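Local coordinates for protein cytochrome c2 iso-2 (Rhodospirillum centenum, PDB 1JDL) that carries electrons through a covalently bound heme c, donating them to oxidized bacteriochlorophyll in photosynthesis and perhaps also serving the respiratory chain, at residues H19-D24 and V112-Q117; I37-G42 and F47-I52. All blocks are in the same frame, centred on the assembly; numbering follows the deposited sequence.

Contact 1: H19-D24 and V112-Q117; sequences HRVGPD and VAYLKQ. With HEM (protoporphyrin IX containing Fe), chain B.
V21 meets Y114 and L115 with its two methyl branches, one for each partner. CG1 lies 4.0 Å from L115 CD2, and the two side chains cross at about a right angle. CG2 sits 3.8 Å from Y114 OH and also touches CE2 of that ring, approaching it obliquely. The contact is small and mostly apolar. Y114 extends with CG anti to its backbone N (chi1 175°), which carries the ring from the helix out to V21. L115 also faces the heme: its CD1 is 4.2 Å from the methyl carbon CMB of HEM.

Two residues before V21, H19 binds the heme iron through NE2 at 2.1 Å, with M98 SD as the other axial ligand. H19 ND1 is hydrogen-bonded to P31 O, which, with the iron bond, probably sets the rotation of the imidazole. R20 NH1 donates to H19 O at 2.8 Å, from above the carbonyl plane and well off straight (132°), and also to M16 O. Through V21, the loop after the heme-binding CXXCH motif packs on helix 105-115. Y114 stacks edge-to-face with F118, meets the ring of F12 and touches E9 of helix 5-11, while V112 packs on helix 65-71.

Contact 2: I37-G42 and F47-I52; sequences IDRQAG and FNYSAI. With HEM (protoporphyrin IX containing Fe), chain B.
Y49 lays one face of its ring over G42. The CA of G42 stands 3.3 Å from the centroid of the Y49 ring, 10° off the ring normal, a CH-pi contact. F47 CD2 lies over the opposite face, so the phenol is held between the two. Y49 CG is anti to the carbonyl carbon, a torsion that sets the ring over G42 and its hydroxyl at the heme.

That hydroxyl reaches one heme propionate, while O2D of the other lies at the ring edge. Y49 OH donates to HEM O2A at 2.6 Å and also accepts from A44 N. R39 reaches the same oxygen from its own segment: NH2 donates to HEM O2A at 3.1 Å, nearly straight (163°) and in the guanidinium plane. The chain of R39 bends at chi3 (80°) to bring this edge round, and NH2 is also bonded to A32 O. The other oxygen of this propionate, O1A, takes the backbone N of G42 at 3.1 Å. G42 has a positive phi, which favours glycine.

S50 grips the second propionate with two bonds. Its N donates to HEM O2D at 3.0 Å and its OG to HEM O1D at 2.6 Å. The same OG caps helix 51-58 at N53 N. T96, W63 and K97 also hydrogen-bond the heme.

With an alanine at Y49 the hydroxyl and ring are gone, so O2A is likely to be gripped less firmly and F47 and G42 to lose the ring between them. The cationic R39 and the neutral donors are likely to stabilise the propionates as carboxylates inside the heme pocket of this class I cytochrome c.

How the contacts relate
Contacts 1 and 2 serve different parts of one heme, with centres about 16 Å apart. Contact 1 supplies the proximal iron ligand. Contact 2 holds the propionate end. Both segments of contact 2 fall between those of contact 1 along the chain. The two also touch directly: I37 CG1 lies 3.9 Å from L115 O and 4.0 Å from K116 CA, so the start of 37-42 packs against L115 and K116. P31 links them as well, since it bonds H19 through its carbonyl and touches F47 and Y49. The nearest side-chain atoms of R39 and H19 are about 7 Å apart.

Contact 1: H19-D24 and V112-Q117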
ATOM      1  N   HIS A  19       7.842   6.016  -4.291  1.00 16.97           N
ATOM      2  CA  HIS A  19       8.221   4.677  -3.855  1.00 16.36           C
ATOM      3  C   HIS A  19       9.342   4.075  -4.677  1.00 18.33           C
ATOM      4  O   HIS A  19       9.520   4.405  -5.846  1.00 19.97           O
ATOM      5  CB  HIS A  19       7.036   3.727  -3.968  1.00 15.87           C
ATOM      6  CG  HIS A  19       5.921   4.017  -3.019  1.00 15.84           C
ATOM      7  ND1 HIS A  19       6.000   3.745  -1.670  1.00 14.13           N
ATOM      8  CD2 HIS A  19       4.672   4.490  -3.236  1.00 15.07           C
ATOM      9  CE1 HIS A  19       4.845   4.029  -1.099  1.00 15.51           C
ATOM     10  NE2 HIS A  19       4.020   4.481  -2.028  1.00 13.88           N
ATOM     11  N   ARG A  20      10.073   3.165  -4.046  1.00 18.99           N
ATOM     12  CA  ARG A  20      11.163   2.447  -4.690  1.00 20.82           C
ATOM     13  C   ARG A  20      10.993   0.962  -4.396  1.00 20.39           C
ATOM     14  O   ARG A  20      10.442   0.583  -3.362  1.00 19.23           O
ATOM     15  CB  ARG A  20      12.512   2.927  -4.147  1.00 22.98           C
ATOM     16  CG  ARG A  20      12.900   4.320  -4.601  1.00 26.43           C
ATOM     17  CD  ARG A  20      13.515   4.296  -5.989  1.00 31.85           C
ATOM     18  NE  ARG A  20      13.782   5.642  -6.490  1.00 35.75           N
ATOM     19  CZ  ARG A  20      12.835   6.488  -6.879  1.00 36.64           C
ATOM     20  NH1 ARG A  20      11.562   6.123  -6.826  1.00 37.66           N
ATOM     21  NH2 ARG A  20      13.157   7.699  -7.315  1.00 37.14           N
ATOM     22  N   VAL A  21      11.447   0.129  -5.326  1.00 21.08           N
ATOM     23  CA  VAL A  21      11.395  -1.318  -5.172  1.00 21.95           C
ATOM     24  C   VAL A  21      12.744  -1.833  -5.659  1.00 22.82           C
ATOM     25  O   VAL A  21      13.457  -1.123  -6.362  1.00 22.09           O
ATOM     26  CB  VAL A  21      10.268  -1.960  -6.016  1.00 22.29           C
ATOM     27  CG1 VAL A  21       8.910  -1.544  -5.470  1.00 25.34           C
ATOM     28  CG2 VAL A  21      10.406  -1.551  -7.478  1.00 22.95           C
ATOM     29  N   GLY A  22      13.095  -3.055  -5.277  1.00 25.74           N
ATOM     30  CA  GLY A  22      14.366  -3.619  -5.697  1.00 25.85           C
ATOM     31  C   GLY A  22      15.348  -3.747  -4.550  1.00 27.55           C
ATOM     32  O   GLY A  22      15.012  -3.422  -3.409  1.00 26.39           O
ATOM     33  N   PRO A  23      16.581  -4.216  -4.815  1.00 29.69           N
ATOM     34  CA  PRO A  23      17.593  -4.374  -3.766  1.00 31.68           C
ATOM     35  C   PRO A  23      17.994  -3.061  -3.101  1.00 33.12           C
ATOM     36  O   PRO A  23      18.227  -2.055  -3.771  1.00 33.68           O
ATOM     37  CB  PRO A  23      18.755  -5.043  -4.507  1.00 31.16           C
ATOM     38  CG  PRO A  23      18.614  -4.518  -5.897  1.00 32.12           C
ATOM     39  CD  PRO A  23      17.120  -4.611  -6.129  1.00 30.59           C
ATOM     40  N   ASP A  24      18.072  -3.083  -1.775  1.00 35.80           N
ATOM     41  CA  ASP A  24      18.431  -1.899  -1.003  1.00 38.99           C
ATOM     42  C   ASP A  24      17.585  -0.685  -1.386  1.00 38.77           C
ATOM     43  O   ASP A  24      18.091   0.437  -1.474  1.00 39.76           O
ATOM     44  CB  ASP A  24      19.918  -1.572  -1.184  1.00 42.03           C
ATOM     45  CG  ASP A  24      20.825  -2.677  -0.672  1.00 45.26           C
ATOM     46  OD1 ASP A  24      20.707  -3.044   0.518  1.00 46.99           O
ATOM     47  OD2 ASP A  24      21.657  -3.176  -1.459  1.00 47.63           O
ATOM     48  N   VAL A 112       0.111  -4.704  -9.107  1.00 21.53           N
ATOM     49  CA  VAL A 112       0.225  -5.667  -8.013  1.00 21.93           C
ATOM     50  C   VAL A 112       0.995  -6.900  -8.502  1.00 22.96           C
ATOM     51  O   VAL A 112       1.790  -7.480  -7.761  1.00 22.46           O
ATOM     52  CB  VAL A 112      -1.167  -6.072  -7.484  1.00 21.86           C
ATOM     53  CG1 VAL A 112      -1.057  -7.247  -6.523  1.00 24.33           C
ATOM     54  CG2 VAL A 112      -1.794  -4.883  -6.770  1.00 23.14           C
ATOM     55  N   ALA A 113       0.770  -7.297  -9.751  1.00 23.70           N
ATOM     56  CA  ALA A 113       1.487  -8.443 -10.306  1.00 24.15           C
ATOM     57  C   ALA A 113       2.980  -8.114 -10.327  1.00 24.11           C
ATOM     58  O   ALA A 113       3.828  -8.982 -10.113  1.00 24.82           O
ATOM     59  CB  ALA A 113       0.988  -8.745 -11.720  1.00 25.96           C
ATOM     60  N   TYR A 114       3.295  -6.848 -10.582  1.00 23.07           N
ATOM     61  CA  TYR A 114       4.680  -6.390 -10.614  1.00 21.26           C
ATOM     62  C   TYR A 114       5.280  -6.423  -9.203  1.00 21.04           C
ATOM     63  O   TYR A 114       6.402  -6.897  -9.000  1.00 18.61           O
ATOM     64  CB  TYR A 114       4.738  -4.966 -11.179  1.00 21.52           C
ATOM     65  CG  TYR A 114       6.114  -4.342 -11.160  1.00 21.35           C
ATOM     66  CD1 TYR A 114       7.149  -4.852 -11.946  1.00 23.36           C
ATOM     67  CD2 TYR A 114       6.384  -3.242 -10.352  1.00 21.28           C
ATOM     68  CE1 TYR A 114       8.416  -4.281 -11.925  1.00 23.65           C
ATOM     69  CE2 TYR A 114       7.649  -2.664 -10.323  1.00 22.85           C
ATOM     70  CZ  TYR A 114       8.659  -3.187 -11.111  1.00 22.96           C
ATOM     71  OH  TYR A 114       9.910  -2.612 -11.083  1.00 25.18           O
ATOM     72  N   LEU A 115       4.519  -5.935  -8.229  1.00 19.77           N
ATOM     73  CA  LEU A 115       4.979  -5.903  -6.846  1.00 20.27           C
ATOM     74  C   LEU A 115       5.213  -7.299  -6.284  1.00 19.54           C
ATOM     75  O   LEU A 115       6.070  -7.485  -5.427  1.00 20.12           O
ATOM     76  CB  LEU A 115       3.967  -5.169  -5.963  1.00 21.09           C
ATOM     77  CG  LEU A 115       3.857  -3.661  -6.191  1.00 23.08           C
ATOM     78  CD1 LEU A 115       2.710  -3.092  -5.364  1.00 24.48           C
ATOM     79  CD2 LEU A 115       5.173  -2.997  -5.821  1.00 22.66           C
ATOM     80  N   LYS A 116       4.444  -8.272  -6.762  1.00 20.46           N
ATOM     81  CA  LYS A 116       4.574  -9.648  -6.287  1.00 22.43           C
ATOM     82  C   LYS A 116       5.930 -10.244  -6.637  1.00 23.48           C
ATOM     83  O   LYS A 116       6.376 -11.200  -6.003  1.00 23.54           O
ATOM     84  CB  LYS A 116       3.468 -10.526  -6.874  1.00 24.29           C
ATOM     85  CG  LYS A 116       2.076 -10.212  -6.356  1.00 28.35           C
ATOM     86  CD  LYS A 116       1.039 -11.188  -6.905  1.00 32.39           C
ATOM     87  CE  LYS A 116       1.122 -12.554  -6.231  1.00 35.06           C
ATOM     88  NZ  LYS A 116       2.434 -13.229  -6.432  1.00 38.49           N
ATOM     89  N   GLN A 117       6.581  -9.677  -7.650  1.00 23.69           N
ATOM     90  CA  GLN A 117       7.892 -10.154  -8.083  1.00 25.12           C
ATOM     91  C   GLN A 117       8.992  -9.828  -7.083  1.00 25.12           C
ATOM     92  O   GLN A 117      10.082 -10.405  -7.138  1.00 24.63           O
ATOM     93  CB  GLN A 117       8.262  -9.533  -9.429  1.00 27.15           C
ATOM     94  CG  GLN A 117       7.371  -9.940 -10.584  1.00 30.31           C
ATOM     95  CD  GLN A 117       7.839  -9.345 -11.894  1.00 33.79           C
ATOM     96  OE1 GLN A 117       7.918  -8.124 -12.040  1.00 36.79           O
ATOM     97  NE2 GLN A 117       8.159 -10.204 -12.856  1.00 36.28           N
TER
HETATM   98  CHA HEM B 500       1.911   4.110   1.387  1.00 13.26           C
HETATM   99  CHB HEM B 500       1.356   1.647  -2.723  1.00 14.12           C
HETATM  100  CHC HEM B 500       1.880   5.749  -5.224  1.00 16.13           C
HETATM  101  CHD HEM B 500       2.967   8.064  -1.173  1.00 14.64           C
HETATM  102  C1A HEM B 500       1.653   3.081   0.479  1.00 14.19           C
HETATM  103  C2A HEM B 500       1.291   1.735   0.854  1.00 12.43           C
HETATM  104  C3A HEM B 500       1.132   1.054  -0.313  1.00 12.16           C
HETATM  105  C4A HEM B 500       1.409   1.979  -1.386  1.00 14.75           C
HETATM  106  CMA HEM B 500       0.688  -0.391  -0.481  1.00 14.35           C
HETATM  107  CAA HEM B 500       1.271   1.184   2.286  1.00 13.84           C
HETATM  108  CBA HEM B 500       2.677   0.669   2.591  1.00 13.78           C
HETATM  109  CGA HEM B 500       2.874   0.195   4.034  1.00 15.40           C
HETATM  110  O1A HEM B 500       1.899   0.148   4.809  1.00 15.99           O
HETATM  111  O2A HEM B 500       4.022  -0.142   4.389  1.00 16.85           O
HETATM  112  C1B HEM B 500       1.481   2.560  -3.761  1.00 14.31           C
HETATM  113  C2B HEM B 500       1.360   2.232  -5.159  1.00 15.13           C
HETATM  114  C3B HEM B 500       1.281   3.430  -5.813  1.00 17.47           C
HETATM  115  C4B HEM B 500       1.614   4.433  -4.875  1.00 14.93           C
HETATM  116  CMB HEM B 500       1.356   0.820  -5.731  1.00 15.67           C
HETATM  117  CAB HEM B 500       0.698   3.761  -7.053  1.00 22.68           C
HETATM  118  CBB HEM B 500      -0.054   2.858  -8.015  1.00 19.03           C
HETATM  119  C1C HEM B 500       2.173   6.745  -4.339  1.00 15.27           C
HETATM  120  C2C HEM B 500       2.444   8.121  -4.699  1.00 16.79           C
HETATM  121  C3C HEM B 500       2.579   8.782  -3.538  1.00 17.82           C
HETATM  122  C4C HEM B 500       2.645   7.782  -2.491  1.00 16.12           C
HETATM  123  CMC HEM B 500       2.571   8.682  -6.117  1.00 17.67           C
HETATM  124  CAC HEM B 500       2.485  10.166  -3.273  1.00 24.84           C
HETATM  125  CBC HEM B 500       2.406  11.348  -4.233  1.00 23.76           C
HETATM  126  C1D HEM B 500       2.853   7.177  -0.126  1.00 13.52           C
HETATM  127  C2D HEM B 500       3.030   7.542   1.260  1.00 13.61           C
HETATM  128  C3D HEM B 500       2.658   6.456   2.001  1.00 14.72           C
HETATM  129  C4D HEM B 500       2.276   5.419   1.037  1.00 13.24           C
HETATM  130  CMD HEM B 500       3.473   8.902   1.807  1.00 13.82           C
HETATM  131  CAD HEM B 500       2.552   6.390   3.528  1.00 14.05           C
HETATM  132  CBD HEM B 500       1.109   6.765   3.885  1.00 16.17           C
HETATM  133  CGD HEM B 500       0.859   6.888   5.375  1.00 15.36           C
HETATM  134  O1D HEM B 500      -0.284   7.232   5.745  1.00 15.41           O
HETATM  135  O2D HEM B 500       1.786   6.643   6.178  1.00 16.86           O
HETATM  136  NA  HEM B 500       1.705   3.232  -0.896  1.00 13.73           N
HETATM  137  NB  HEM B 500       1.651   3.917  -3.582  1.00 14.47           N
HETATM  138  NC  HEM B 500       2.277   6.547  -2.973  1.00 14.32           N
HETATM  139  ND  HEM B 500       2.400   5.876  -0.269  1.00 13.70           N
HETATM  140 FE   HEM B 500       1.969   4.905  -1.937  1.00 14.03          FE

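Contact 2: I37-G42 and F47-I52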
ATOM      1  N   ILE A  37       4.297  -7.425  -0.052  1.00 22.98           N
ATOM      2  CA  ILE A  37       3.245  -8.440  -0.096  1.00 24.17           C
ATOM      3  C   ILE A  37       3.162  -9.241   1.202  1.00 25.67           C
ATOM      4  O   ILE A  37       4.145  -9.848   1.651  1.00 25.97           O
ATOM      5  CB  ILE A  37       3.449  -9.414  -1.274  1.00 25.69           C
ATOM      6  CG1 ILE A  37       3.588  -8.632  -2.582  1.00 25.53           C
ATOM      7  CG2 ILE A  37       2.272 -10.382  -1.353  1.00 25.98           C
ATOM      8  CD1 ILE A  37       2.358  -7.836  -2.974  1.00 26.40           C
ATOM      9  N   ASP A  38       1.973  -9.231   1.798  1.00 25.75           N
ATOM     10  CA  ASP A  38       1.691  -9.924   3.052  1.00 26.66           C
ATOM     11  C   ASP A  38       2.362  -9.267   4.261  1.00 25.10           C
ATOM     12  O   ASP A  38       2.337  -9.806   5.366  1.00 26.18           O
ATOM     13  CB  ASP A  38       2.114 -11.392   2.962  1.00 32.23           C
ATOM     14  CG  ASP A  38       1.659 -12.198   4.159  1.00 37.59           C
ATOM     15  OD1 ASP A  38       0.435 -12.258   4.407  1.00 39.46           O
ATOM     16  OD2 ASP A  38       2.525 -12.767   4.855  1.00 41.74           O
ATOM     17  N   ARG A  39       2.962  -8.101   4.044  1.00 23.15           N
ATOM     18  CA  ARG A  39       3.629  -7.364   5.116  1.00 22.13           C
ATOM     19  C   ARG A  39       2.578  -6.598   5.919  1.00 21.64           C
ATOM     20  O   ARG A  39       1.626  -6.066   5.345  1.00 19.26           O
ATOM     21  CB  ARG A  39       4.643  -6.374   4.520  1.00 22.52           C
ATOM     22  CG  ARG A  39       5.520  -5.646   5.544  1.00 23.03           C
ATOM     23  CD  ARG A  39       6.618  -4.819   4.863  1.00 22.21           C
ATOM     24  NE  ARG A  39       6.142  -3.536   4.341  1.00 22.39           N
ATOM     25  CZ  ARG A  39       6.794  -2.811   3.433  1.00 24.72           C
ATOM     26  NH1 ARG A  39       7.945  -3.249   2.940  1.00 25.23           N
ATOM     27  NH2 ARG A  39       6.308  -1.647   3.021  1.00 22.75           N
ATOM     28  N   GLN A  40       2.733  -6.554   7.240  1.00 18.98           N
ATOM     29  CA  GLN A  40       1.781  -5.816   8.073  1.00 19.29           C
ATOM     30  C   GLN A  40       1.883  -4.341   7.692  1.00 17.36           C
ATOM     31  O   GLN A  40       2.985  -3.816   7.524  1.00 18.38           O
ATOM     32  CB  GLN A  40       2.115  -5.974   9.556  1.00 19.03           C
ATOM     33  CG  GLN A  40       1.162  -5.219  10.483  1.00 20.95           C
ATOM     34  CD  GLN A  40       1.570  -5.313  11.940  1.00 23.42           C
ATOM     35  OE1 GLN A  40       1.818  -6.400  12.453  1.00 26.93           O
ATOM     36  NE2 GLN A  40       1.635  -4.170  12.615  1.00 27.14           N
ATOM     37  N   ALA A  41       0.742  -3.673   7.551  1.00 15.86           N
ATOM     38  CA  ALA A  41       0.752  -2.262   7.181  1.00 15.00           C
ATOM     39  C   ALA A  41       1.463  -1.431   8.245  1.00 15.71           C
ATOM     40  O   ALA A  41       1.351  -1.710   9.437  1.00 16.93           O
ATOM     41  CB  ALA A  41      -0.687  -1.750   6.991  1.00 15.77           C
ATOM     42  N   GLY A  42       2.214  -0.427   7.799  1.00 14.69           N
ATOM     43  CA  GLY A  42       2.910   0.463   8.715  1.00 16.49           C
ATOM     44  C   GLY A  42       4.095  -0.090   9.482  1.00 18.29           C
ATOM     45  O   GLY A  42       4.338   0.322  10.619  1.00 19.49           O
ATOM     46  N   PHE A  47      10.494   4.233   8.401  1.00 20.77           N
ATOM     47  CA  PHE A  47       9.543   5.160   7.808  1.00 19.85           C
ATOM     48  C   PHE A  47       8.569   5.689   8.851  1.00 19.55           C
ATOM     49  O   PHE A  47       8.132   4.948   9.730  1.00 20.02           O
ATOM     50  CB  PHE A  47       8.757   4.492   6.681  1.00 18.43           C
ATOM     51  CG  PHE A  47       7.873   5.442   5.935  1.00 17.93           C
ATOM     52  CD1 PHE A  47       8.404   6.294   4.970  1.00 16.52           C
ATOM     53  CD2 PHE A  47       6.518   5.532   6.241  1.00 16.52           C
ATOM     54  CE1 PHE A  47       7.598   7.230   4.320  1.00 18.23           C
ATOM     55  CE2 PHE A  47       5.702   6.463   5.601  1.00 16.38           C
ATOM     56  CZ  PHE A  47       6.239   7.315   4.639  1.00 16.96           C
ATOM     57  N   ASN A  48       8.234   6.974   8.756  1.00 18.82           N
ATOM     58  CA  ASN A  48       7.295   7.575   9.697  1.00 19.93           C
ATOM     59  C   ASN A  48       5.901   7.653   9.090  1.00 18.67           C
ATOM     60  O   ASN A  48       5.586   8.545   8.298  1.00 17.15           O
ATOM     61  CB  ASN A  48       7.773   8.962  10.131  1.00 23.13           C
ATOM     62  CG  ASN A  48       8.946   8.892  11.084  1.00 25.31           C
ATOM     63  OD1 ASN A  48       8.943   8.097  12.028  1.00 26.38           O
ATOM     64  ND2 ASN A  48       9.951   9.728  10.854  1.00 29.46           N
ATOM     65  N   TYR A  49       5.080   6.684   9.482  1.00 17.66           N
ATOM     66  CA  TYR A  49       3.709   6.543   9.016  1.00 17.19           C
ATOM     67  C   TYR A  49       2.707   7.469   9.687  1.00 16.92           C
ATOM     68  O   TYR A  49       2.959   8.004  10.765  1.00 18.14           O
ATOM     69  CB  TYR A  49       3.245   5.110   9.260  1.00 15.62           C
ATOM     70  CG  TYR A  49       3.901   4.084   8.375  1.00 16.45           C
ATOM     71  CD1 TYR A  49       3.389   3.803   7.108  1.00 15.85           C
ATOM     72  CD2 TYR A  49       5.017   3.374   8.814  1.00 15.90           C
ATOM     73  CE1 TYR A  49       3.974   2.825   6.298  1.00 16.02           C
ATOM     74  CE2 TYR A  49       5.609   2.403   8.015  1.00 16.60           C
ATOM     75  CZ  TYR A  49       5.081   2.129   6.766  1.00 16.56           C
ATOM     76  OH  TYR A  49       5.630   1.125   6.011  1.00 18.15           O
ATOM     77  N   SER A  50       1.559   7.636   9.041  1.00 15.88           N
ATOM     78  CA  SER A  50       0.478   8.436   9.598  1.00 15.43           C
ATOM     79  C   SER A  50      -0.113   7.563  10.704  1.00 16.16           C
ATOM     80  O   SER A  50       0.106   6.348  10.725  1.00 16.37           O
ATOM     81  CB  SER A  50      -0.595   8.695   8.546  1.00 16.87           C
ATOM     82  OG  SER A  50      -1.181   7.471   8.134  1.00 16.56           O
ATOM     83  N   ALA A  51      -0.862   8.170  11.616  1.00 14.70           N
ATOM     84  CA  ALA A  51      -1.471   7.408  12.691  1.00 16.04           C
ATOM     85  C   ALA A  51      -2.437   6.364  12.130  1.00 15.17           C
ATOM     86  O   ALA A  51      -2.495   5.243  12.619  1.00 14.66           O
ATOM     87  CB  ALA A  51      -2.207   8.342  13.638  1.00 17.27           C
ATOM     88  N   ILE A  52      -3.189   6.736  11.098  1.00 16.11           N
ATOM     89  CA  ILE A  52      -4.157   5.817  10.514  1.00 17.23           C
ATOM     90  C   ILE A  52      -3.535   4.602   9.809  1.00 17.26           C
ATOM     91  O   ILE A  52      -4.054   3.493   9.925  1.00 17.96           O
ATOM     92  CB  ILE A  52      -5.132   6.588   9.565  1.00 18.64           C
ATOM     93  CG1 ILE A  52      -6.408   5.770   9.340  1.00 21.59           C
ATOM     94  CG2 ILE A  52      -4.436   6.957   8.269  1.00 19.47           C
ATOM     95  CD1 ILE A  52      -6.237   4.542   8.512  1.00 28.14           C
TER
HETATM   96  CHA HEM B 500       1.911   4.110   1.387  1.00 13.26           C
HETATM   97  CHB HEM B 500       1.356   1.647  -2.723  1.00 14.12           C
HETATM   98  CHC HEM B 500       1.880   5.749  -5.224  1.00 16.13           C
HETATM   99  CHD HEM B 500       2.967   8.064  -1.173  1.00 14.64           C
HETATM  100  C1A HEM B 500       1.653   3.081   0.479  1.00 14.19           C
HETATM  101  C2A HEM B 500       1.291   1.735   0.854  1.00 12.43           C
HETATM  102  C3A HEM B 500       1.132   1.054  -0.313  1.00 12.16           C
HETATM  103  C4A HEM B 500       1.409   1.979  -1.386  1.00 14.75           C
HETATM  104  CMA HEM B 500       0.688  -0.391  -0.481  1.00 14.35           C
HETATM  105  CAA HEM B 500       1.271   1.184   2.286  1.00 13.84           C
HETATM  106  CBA HEM B 500       2.677   0.669   2.591  1.00 13.78           C
HETATM  107  CGA HEM B 500       2.874   0.195   4.034  1.00 15.40           C
HETATM  108  O1A HEM B 500       1.899   0.148   4.809  1.00 15.99           O
HETATM  109  O2A HEM B 500       4.022  -0.142   4.389  1.00 16.85           O
HETATM  110  C1B HEM B 500       1.481   2.560  -3.761  1.00 14.31           C
HETATM  111  C2B HEM B 500       1.360   2.232  -5.159  1.00 15.13           C
HETATM  112  C3B HEM B 500       1.281   3.430  -5.813  1.00 17.47           C
HETATM  113  C4B HEM B 500       1.614   4.433  -4.875  1.00 14.93           C
HETATM  114  CMB HEM B 500       1.356   0.820  -5.731  1.00 15.67           C
HETATM  115  CAB HEM B 500       0.698   3.761  -7.053  1.00 22.68           C
HETATM  116  CBB HEM B 500      -0.054   2.858  -8.015  1.00 19.03           C
HETATM  117  C1C HEM B 500       2.173   6.745  -4.339  1.00 15.27           C
HETATM  118  C2C HEM B 500       2.444   8.121  -4.699  1.00 16.79           C
HETATM  119  C3C HEM B 500       2.579   8.782  -3.538  1.00 17.82           C
HETATM  120  C4C HEM B 500       2.645   7.782  -2.491  1.00 16.12           C
HETATM  121  CMC HEM B 500       2.571   8.682  -6.117  1.00 17.67           C
HETATM  122  CAC HEM B 500       2.485  10.166  -3.273  1.00 24.84           C
HETATM  123  CBC HEM B 500       2.406  11.348  -4.233  1.00 23.76           C
HETATM  124  C1D HEM B 500       2.853   7.177  -0.126  1.00 13.52           C
HETATM  125  C2D HEM B 500       3.030   7.542   1.260  1.00 13.61           C
HETATM  126  C3D HEM B 500       2.658   6.456   2.001  1.00 14.72           C
HETATM  127  C4D HEM B 500       2.276   5.419   1.037  1.00 13.24           C
HETATM  128  CMD HEM B 500       3.473   8.902   1.807  1.00 13.82           C
HETATM  129  CAD HEM B 500       2.552   6.390   3.528  1.00 14.05           C
HETATM  130  CBD HEM B 500       1.109   6.765   3.885  1.00 16.17           C
HETATM  131  CGD HEM B 500       0.859   6.888   5.375  1.00 15.36           C
HETATM  132  O1D HEM B 500      -0.284   7.232   5.745  1.00 15.41           O
HETATM  133  O2D HEM B 500       1.786   6.643   6.178  1.00 16.86           O
HETATM  134  NA  HEM B 500       1.705   3.232  -0.896  1.00 13.73           N
HETATM  135  NB  HEM B 500       1.651   3.917  -3.582  1.00 14.47           N
HETATM  136  NC  HEM B 500       2.277   6.547  -2.973  1.00 14.32           N
HETATM  137  ND  HEM B 500       2.400   5.876  -0.269  1.00 13.70           N
HETATM  138 FE   HEM B 500       1.969   4.905  -1.937  1.00 14.03          FE